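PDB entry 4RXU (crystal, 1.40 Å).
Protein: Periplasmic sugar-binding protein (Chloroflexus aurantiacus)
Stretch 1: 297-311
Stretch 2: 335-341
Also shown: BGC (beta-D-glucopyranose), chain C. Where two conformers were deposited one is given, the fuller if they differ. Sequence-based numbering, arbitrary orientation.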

ATOM      1  N   PHE A 297       6.672   7.329  -2.455  1.00  8.68           N
ATOM      2  CA  PHE A 297       7.397   6.493  -3.409  1.00  7.90           C
ATOM      3  C   PHE A 297       7.946   5.291  -2.671  1.00  6.99           C
ATOM      4  O   PHE A 297       8.668   5.441  -1.699  1.00  9.08           O
ATOM      5  CB  PHE A 297       8.552   7.292  -4.023  1.00  9.61           C
ATOM      6  CG  PHE A 297       9.535   6.473  -4.829  1.00  8.67           C
ATOM      7  CD1 PHE A 297       9.090   5.602  -5.821  1.00  7.72           C
ATOM      8  CD2 PHE A 297      10.902   6.571  -4.600  1.00 10.00           C
ATOM      9  CE1 PHE A 297       9.991   4.861  -6.559  1.00  9.73           C
ATOM     10  CE2 PHE A 297      11.806   5.825  -5.350  1.00  9.86           C
ATOM     11  CZ  PHE A 297      11.342   4.964  -6.316  1.00  9.46           C
ATOM     12  N   LYS A 298       7.590   4.106  -3.156  1.00  7.80           N
ATOM     13  CA  LYS A 298       8.049   2.825  -2.632  1.00  7.55           C
ATOM     14  C   LYS A 298       8.804   2.124  -3.761  1.00  6.62           C
ATOM     15  O   LYS A 298       8.197   1.745  -4.762  1.00  8.00           O
ATOM     16  CB  LYS A 298       6.855   1.994  -2.138  1.00  8.12           C
ATOM     17  CG  LYS A 298       5.863   2.790  -1.287  1.00  7.86           C
ATOM     18  CD  LYS A 298       4.936   1.974  -0.421  1.00  9.31           C
ATOM     19  CE  LYS A 298       4.146   0.971  -1.228  1.00  8.60           C
ATOM     20  NZ  LYS A 298       3.079   0.386  -0.366  1.00  7.34           N
ATOM     21  N   ASP A 299      10.126   2.036  -3.643  1.00  7.28           N
ATOM     22  CA  ASP A 299      10.940   1.588  -4.755  1.00  7.17           C
ATOM     23  C   ASP A 299      10.785   0.086  -4.929  1.00  8.16           C
ATOM     24  O   ASP A 299      11.445  -0.706  -4.272  1.00  9.21           O
ATOM     25  CB  ASP A 299      12.403   2.007  -4.545  1.00  7.93           C
ATOM     26  CG  ASP A 299      13.249   1.858  -5.783  1.00  9.86           C
ATOM     27  OD1 ASP A 299      12.889   1.046  -6.676  1.00  9.81           O
ATOM     28  OD2 ASP A 299      14.282   2.562  -5.856  1.00 11.51           O
ATOM     29  N   VAL A 300       9.882  -0.276  -5.834  1.00  6.21           N
ATOM     30  CA  VAL A 300       9.589  -1.672  -6.138  1.00  7.37           C
ATOM     31  C   VAL A 300      10.810  -2.423  -6.647  1.00  7.51           C
ATOM     32  O   VAL A 300      10.903  -3.636  -6.493  1.00  8.88           O
ATOM     33  CB  VAL A 300       8.382  -1.776  -7.111  1.00  9.70           C
ATOM     34  CG1 VAL A 300       8.129  -3.222  -7.517  1.00 11.99           C
ATOM     35  CG2 VAL A 300       7.118  -1.206  -6.477  1.00 11.42           C
ATOM     36  N   ARG A 301      11.769  -1.732  -7.249  1.00  8.00           N
ATOM     37  CA  ARG A 301      13.016  -2.416  -7.621  1.00  9.35           C
ATOM     38  C   ARG A 301      13.722  -3.027  -6.405  1.00  7.69           C
ATOM     39  O   ARG A 301      14.255  -4.136  -6.465  1.00  9.06           O
ATOM     40  CB  ARG A 301      13.993  -1.459  -8.330  1.00 10.32           C
ATOM     41  CG  ARG A 301      13.401  -0.784  -9.547  1.00  9.35           C
ATOM     42  CD  ARG A 301      14.333   0.264 -10.105  1.00  9.16           C
ATOM     43  NE  ARG A 301      14.544   1.340  -9.153  1.00  9.72           N
ATOM     44  CZ  ARG A 301      15.304   2.400  -9.371  1.00 10.39           C
ATOM     45  NH1 ARG A 301      15.961   2.528 -10.525  1.00 12.11           N
ATOM     46  NH2 ARG A 301      15.426   3.315  -8.416  1.00 11.21           N
ATOM     47  N   THR A 302      13.699  -2.293  -5.292  1.00  8.02           N
ATOM     48  CA  THR A 302      14.327  -2.788  -4.071  1.00  9.38           C
ATOM     49  C   THR A 302      13.536  -3.960  -3.483  1.00  9.71           C
ATOM     50  O   THR A 302      14.118  -4.936  -3.033  1.00  9.64           O
ATOM     51  CB  THR A 302      14.449  -1.683  -3.015  1.00  8.94           C
ATOM     52  OG1 THR A 302      15.140  -0.567  -3.604  1.00 10.29           O
ATOM     53  CG2 THR A 302      15.208  -2.158  -1.769  1.00 11.98           C
ATOM     54  N   LEU A 303      12.214  -3.853  -3.490  1.00  8.86           N
ATOM     55  CA  LEU A 303      11.371  -4.888  -2.913  1.00  8.47           C
ATOM     56  C   LEU A 303      11.588  -6.192  -3.688  1.00  8.72           C
ATOM     57  O   LEU A 303      11.786  -7.267  -3.100  1.00  7.86           O
ATOM     58  CB  LEU A 303       9.905  -4.460  -2.960  1.00  9.25           C
ATOM     59  CG  LEU A 303       9.011  -5.188  -1.941  1.00 10.48           C
ATOM     60  CD1 LEU A 303       9.224  -4.652  -0.536  1.00 10.87           C
ATOM     61  CD2 LEU A 303       7.543  -5.096  -2.318  1.00 12.04           C
ATOM     62  N   VAL A 304      11.567  -6.089  -5.016  1.00  7.01           N
ATOM     63  CA  VAL A 304      11.766  -7.235  -5.873  1.00  7.74           C
ATOM     64  C   VAL A 304      13.129  -7.869  -5.613  1.00  8.30           C
ATOM     65  O   VAL A 304      13.243  -9.092  -5.462  1.00  8.46           O
ATOM     66  CB  VAL A 304      11.599  -6.825  -7.350  1.00  9.95           C
ATOM     67  CG1 VAL A 304      12.321  -7.779  -8.293  1.00 10.59           C
ATOM     68  CG2 VAL A 304      10.114  -6.708  -7.689  1.00  8.36           C
ATOM     69  N   GLN A 305      14.178  -7.051  -5.595  1.00  9.17           N
ATOM     70  CA  GLN A 305      15.526  -7.607  -5.401  1.00 10.27           C
ATOM     71  C   GLN A 305      15.661  -8.246  -4.025  1.00  9.44           C
ATOM     72  O   GLN A 305      16.288  -9.280  -3.890  1.00 10.28           O
ATOM     73  CB  GLN A 305      16.623  -6.568  -5.631  1.00 13.25           C
ATOM     74  CG  GLN A 305      17.934  -7.183  -6.130  1.00 20.06           C
ATOM     75  CD  GLN A 305      17.805  -7.797  -7.521  1.00 25.41           C
ATOM     76  OE1 GLN A 305      17.178  -7.226  -8.425  1.00 29.13           O
ATOM     77  NE2 GLN A 305      18.390  -8.963  -7.695  1.00 47.08           N
ATOM     78  N   ASP A 306      15.065  -7.620  -3.002  1.00  8.38           N
ATOM     79  CA  ASP A 306      15.086  -8.182  -1.644  1.00  9.69           C
ATOM     80  C   ASP A 306      14.468  -9.568  -1.625  1.00 11.70           C
ATOM     81  O   ASP A 306      14.993 -10.489  -1.019  1.00 10.46           O
ATOM     82  CB  ASP A 306      14.393  -7.260  -0.647  1.00 10.90           C
ATOM     83  CG  ASP A 306      15.270  -6.122  -0.199  1.00 12.68           C
ATOM     84  OD1 ASP A 306      16.487  -6.101  -0.512  1.00 14.08           O
ATOM     85  OD2 ASP A 306      14.718  -5.251   0.500  1.00 12.12           O
ATOM     86  N   ALA A 307      13.375  -9.721  -2.356  1.00  8.55           N
ATOM     87  CA  ALA A 307      12.699 -11.026  -2.455  1.00  8.30           C
ATOM     88  C   ALA A 307      13.519 -12.059  -3.234  1.00 11.49           C
ATOM     89  O   ALA A 307      13.592 -13.233  -2.855  1.00  9.55           O
ATOM     90  CB  ALA A 307      11.329 -10.869  -3.097  1.00 10.21           C
ATOM     91  N   ILE A 308      14.097 -11.624  -4.338  1.00  9.01           N
ATOM     92  CA  ILE A 308      14.908 -12.533  -5.148  1.00  8.74           C
ATOM     93  C   ILE A 308      16.122 -12.966  -4.315  1.00 10.84           C
ATOM     94  O   ILE A 308      16.467 -14.147  -4.254  1.00 10.58           O
ATOM     95  CB  ILE A 308      15.325 -11.900  -6.487  1.00 10.67           C
ATOM     96  CG1 ILE A 308      14.097 -11.686  -7.379  1.00 13.46           C
ATOM     97  CG2 ILE A 308      16.366 -12.788  -7.190  1.00 12.03           C
ATOM     98  CD1 ILE A 308      14.349 -10.778  -8.573  1.00 16.83           C
ATOM     99  N   LYS A 309      16.793 -12.006  -3.702  1.00 10.93           N
ATOM    100  CA  LYS A 309      17.974 -12.306  -2.888  0.50 11.68           C
ATOM    101  C   LYS A 309      17.638 -13.310  -1.765  1.00 10.94           C
ATOM    102  O   LYS A 309      18.376 -14.277  -1.506  1.00 13.17           O
ATOM    103  CB  LYS A 309      18.592 -11.015  -2.336  0.50 12.63           C
ATOM    104  CG  LYS A 309      19.287 -10.155  -3.393  0.50 17.03           C
ATOM    105  CD  LYS A 309      20.048  -8.966  -2.804  0.50 25.55           C
ATOM    106  CE  LYS A 309      19.226  -7.694  -2.668  0.50 33.50           C
ATOM    107  NZ  LYS A 309      20.100  -6.575  -2.201  0.50 18.19           N
ATOM    108  N   ALA A 310      16.505 -13.120  -1.112  1.00 10.23           N
ATOM    109  CA  ALA A 310      16.124 -14.010  -0.015  1.00 10.89           C
ATOM    110  C   ALA A 310      15.841 -15.390  -0.555  1.00  9.58           C
ATOM    111  O   ALA A 310      16.278 -16.380   0.029  1.00 10.78           O
ATOM    112  CB  ALA A 310      14.929 -13.473   0.736  1.00 12.92           C
ATOM    113  N   ALA A 311      15.112 -15.464  -1.673  1.00  9.39           N
ATOM    114  CA  ALA A 311      14.846 -16.746  -2.314  1.00 11.86           C
ATOM    115  C   ALA A 311      16.106 -17.496  -2.715  1.00 11.50           C
ATOM    116  O   ALA A 311      16.249 -18.687  -2.420  1.00 11.24           O
ATOM    117  CB  ALA A 311      13.942 -16.562  -3.518  1.00 12.44           C
ATOM    118  N   ALA A 335      11.510  -9.625   9.205  1.00 11.13           N
ATOM    119  CA  ALA A 335      11.227  -8.632   8.154  1.00 11.72           C
ATOM    120  C   ALA A 335      12.467  -8.252   7.369  1.00 11.06           C
ATOM    121  O   ALA A 335      13.566  -8.207   7.903  1.00 14.31           O
ATOM    122  CB  ALA A 335      10.636  -7.384   8.766  1.00 16.36           C
ATOM    123  N   ILE A 336      12.265  -8.021   6.076  1.00  8.98           N
ATOM    124  CA  ILE A 336      13.304  -7.475   5.200  1.00  9.96           C
ATOM    125  C   ILE A 336      12.608  -6.201   4.687  1.00  8.69           C
ATOM    126  O   ILE A 336      11.855  -6.231   3.713  1.00 11.45           O
ATOM    127  CB  ILE A 336      13.662  -8.455   4.057  1.00 10.81           C
ATOM    128  CG1 ILE A 336      14.178  -9.784   4.633  1.00 14.95           C
ATOM    129  CG2 ILE A 336      14.692  -7.833   3.124  1.00 14.08           C
ATOM    130  CD1 ILE A 336      14.360 -10.933   3.654  1.00 14.26           C
ATOM    131  N   GLN A 337      12.849  -5.096   5.381  1.00 12.20           N
ATOM    132  CA  GLN A 337      12.090  -3.861   5.198  1.00 10.43           C
ATOM    133  C   GLN A 337      12.909  -2.825   4.461  1.00 10.56           C
ATOM    134  O   GLN A 337      14.101  -2.660   4.725  1.00 12.59           O
ATOM    135  CB  GLN A 337      11.665  -3.308   6.559  1.00 11.04           C
ATOM    136  CG  GLN A 337      10.780  -2.071   6.500  1.00  9.73           C
ATOM    137  CD  GLN A 337      10.601  -1.395   7.858  1.00 12.30           C
ATOM    138  OE1 GLN A 337       9.611  -1.631   8.568  1.00 17.17           O
ATOM    139  NE2 GLN A 337      11.572  -0.593   8.246  1.00 18.76           N
ATOM    140  N   SER A 338      12.205  -2.105   3.588  1.00  9.74           N
ATOM    141  CA  SER A 338      12.739  -1.075   2.683  1.00 12.38           C
ATOM    142  C   SER A 338      12.059   0.254   2.977  1.00 11.17           C
ATOM    143  O   SER A 338      10.874   0.250   3.335  1.00 10.01           O
ATOM    144  CB  SER A 338      12.462  -1.489   1.202  1.00 14.18           C
ATOM    145  OG  SER A 338      13.536  -2.245   0.755  1.00 37.28           O
ATOM    146  N   PRO A 339      12.791   1.387   2.851  1.00 10.89           N
ATOM    147  CA  PRO A 339      12.161   2.650   3.199  1.00 10.94           C
ATOM    148  C   PRO A 339      11.280   3.242   2.122  1.00  9.83           C
ATOM    149  O   PRO A 339      11.260   2.802   0.958  1.00 10.07           O
ATOM    150  CB  PRO A 339      13.348   3.576   3.456  1.00  9.78           C
ATOM    151  CG  PRO A 339      14.445   3.040   2.654  1.00 16.49           C
ATOM    152  CD  PRO A 339      14.250   1.550   2.702  1.00 14.62           C
ATOM    153  N   VAL A 340      10.574   4.283   2.532  1.00 10.64           N
ATOM    154  CA  VAL A 340       9.639   4.980   1.655  1.00  9.13           C
ATOM    155  C   VAL A 340       9.897   6.497   1.718  1.00  9.22           C
ATOM    156  O   VAL A 340      10.380   7.009   2.736  1.00 10.30           O
ATOM    157  CB  VAL A 340       8.165   4.638   1.989  1.00  9.16           C
ATOM    158  CG1 VAL A 340       7.961   3.132   1.939  1.00  9.12           C
ATOM    159  CG2 VAL A 340       7.724   5.223   3.338  1.00  9.87           C
ATOM    160  N   VAL A 341       9.579   7.194   0.623  1.00  9.66           N
ATOM    161  CA  VAL A 341       9.977   8.599   0.466  1.00  9.59           C
ATOM    162  C   VAL A 341       8.833   9.431  -0.054  1.00  7.38           C
ATOM    163  O   VAL A 341       8.170   9.068  -1.024  1.00 10.36           O
ATOM    164  CB  VAL A 341      11.174   8.706  -0.529  1.00 12.80           C
ATOM    165  CG1 VAL A 341      11.558  10.143  -0.834  1.00 15.22           C
ATOM    166  CG2 VAL A 341      12.359   7.974   0.055  1.00 16.29           C
TER
HETATM  167  C2  BGC C 402       0.228  -2.007  -1.405  1.00 11.07           C
HETATM  168  C3  BGC C 402       0.039  -0.647  -2.045  1.00 13.47           C
HETATM  169  C4  BGC C 402      -1.098  -0.720  -3.054  1.00 13.58           C
HETATM  170  C5  BGC C 402      -2.358  -1.316  -2.425  1.00 13.95           C
HETATM  171  C6  BGC C 402      -3.469  -1.567  -3.419  1.00 14.91           C
HETATM  172  C1  BGC C 402      -1.109  -2.303  -0.746  1.00 14.99           C
HETATM  173  O1  BGC C 402      -1.061  -3.415   0.097  1.00 14.97           O
HETATM  174  O2  BGC C 402       1.294  -1.940  -0.452  1.00 11.61           O
HETATM  175  O3  BGC C 402       1.263  -0.282  -2.675  1.00 11.14           O
HETATM  176  O4  BGC C 402      -1.438   0.621  -3.454  1.00 11.98           O
HETATM  177  O5  BGC C 402      -2.059  -2.542  -1.785  1.00 12.53           O
HETATM  178  O6  BGC C 402      -3.007  -2.288  -4.564  1.00 11.95           O
HETATM  179  O   HOH W   1      11.189   4.054  -1.601  1.00 12.92           O
HETATM  180  O   HOH W   2      12.215  -4.511   1.097  1.00 16.58           O

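A short segment of chain can serve two partners in turn, first lying against a helix and then pairing with a strand, and residues 335-341 of this periplasmic sugar-binding protein give a compact example. Both partners belong to 297-311, where a strand segment at F297 and K298 leads through D299 into a helix that begins at V300. The strand 335-338 runs nearly antiparallel to that helix, with 159° between their directions and 9.0 Å between the axes at closest approach. About 445 Å² of surface is buried between the two stretches, both sides summed.

A335 lies beyond the reach of the helix, and contact begins at I336, whose CA-to-CB bond points toward it. I336 CD1 comes within 3.9 Å of A310 CB, an apolar pairing of the alanine methyl with the end of the isoleucine side chain. One turn earlier in the helix, D306 also faces the strand, and its OD2 lies 3.7 Å from I336 CG2. The alternation expected of a β-strand then appears plainly: the CA-to-CB bond of Q337 points away from the helix, and that of S338 turns back toward it.

At S338 the chemistry becomes mixed. The OG atom of S338 lies 3.0 Å from T302 CG2, a tight approach to a methyl group, and 3.2 Å from D306 OD2. T302 and D306 are four residues apart, so a single helical face presents both to the serine, and the backbone bond from D306 N to T302 O (2.8 Å) ties the two turns together. A water completes this polar cluster. Its oxygen lies 2.7 Å from D306 OD2, 3.2 Å from I336 O and 2.6 Å from S338 OG, so that it sits between helix and strand.

The CA-to-CB bond of P339 points away from the first stretch, yet its backbone still takes part. A second water donates from its oxygen to P339 O at 2.8 Å and to F297 O at 2.9 Å, while accepting from D299 N at 3.1 Å, and so bridges the two stretches where the path changes from helix packing to strand pairing. D299 also caps the helix: its OD1 accepts a weak bond from R301 N at 3.0 Å, and its OD2 forms a salt bridge with R301 NH2 at 2.9 Å.

V340 lies nearest K298, with 5.1 Å between V340 CA and K298 CA, and V340 CG1 is 3.9 Å from K298 CG. The aliphatic part of the lysine thus meets the valine, while its end leads away to the sugar, where K298 NZ donates to glucose O2 at 2.9 Å and O3 at 3.0 Å. The CA of V340 also makes a CA-H...O contact with F297 O at 3.5 Å.

V341 closes the walk with a reciprocal antiparallel pair: F297 N donates to V341 O at 2.7 Å, and V341 N donates to F297 O at 3.0 Å.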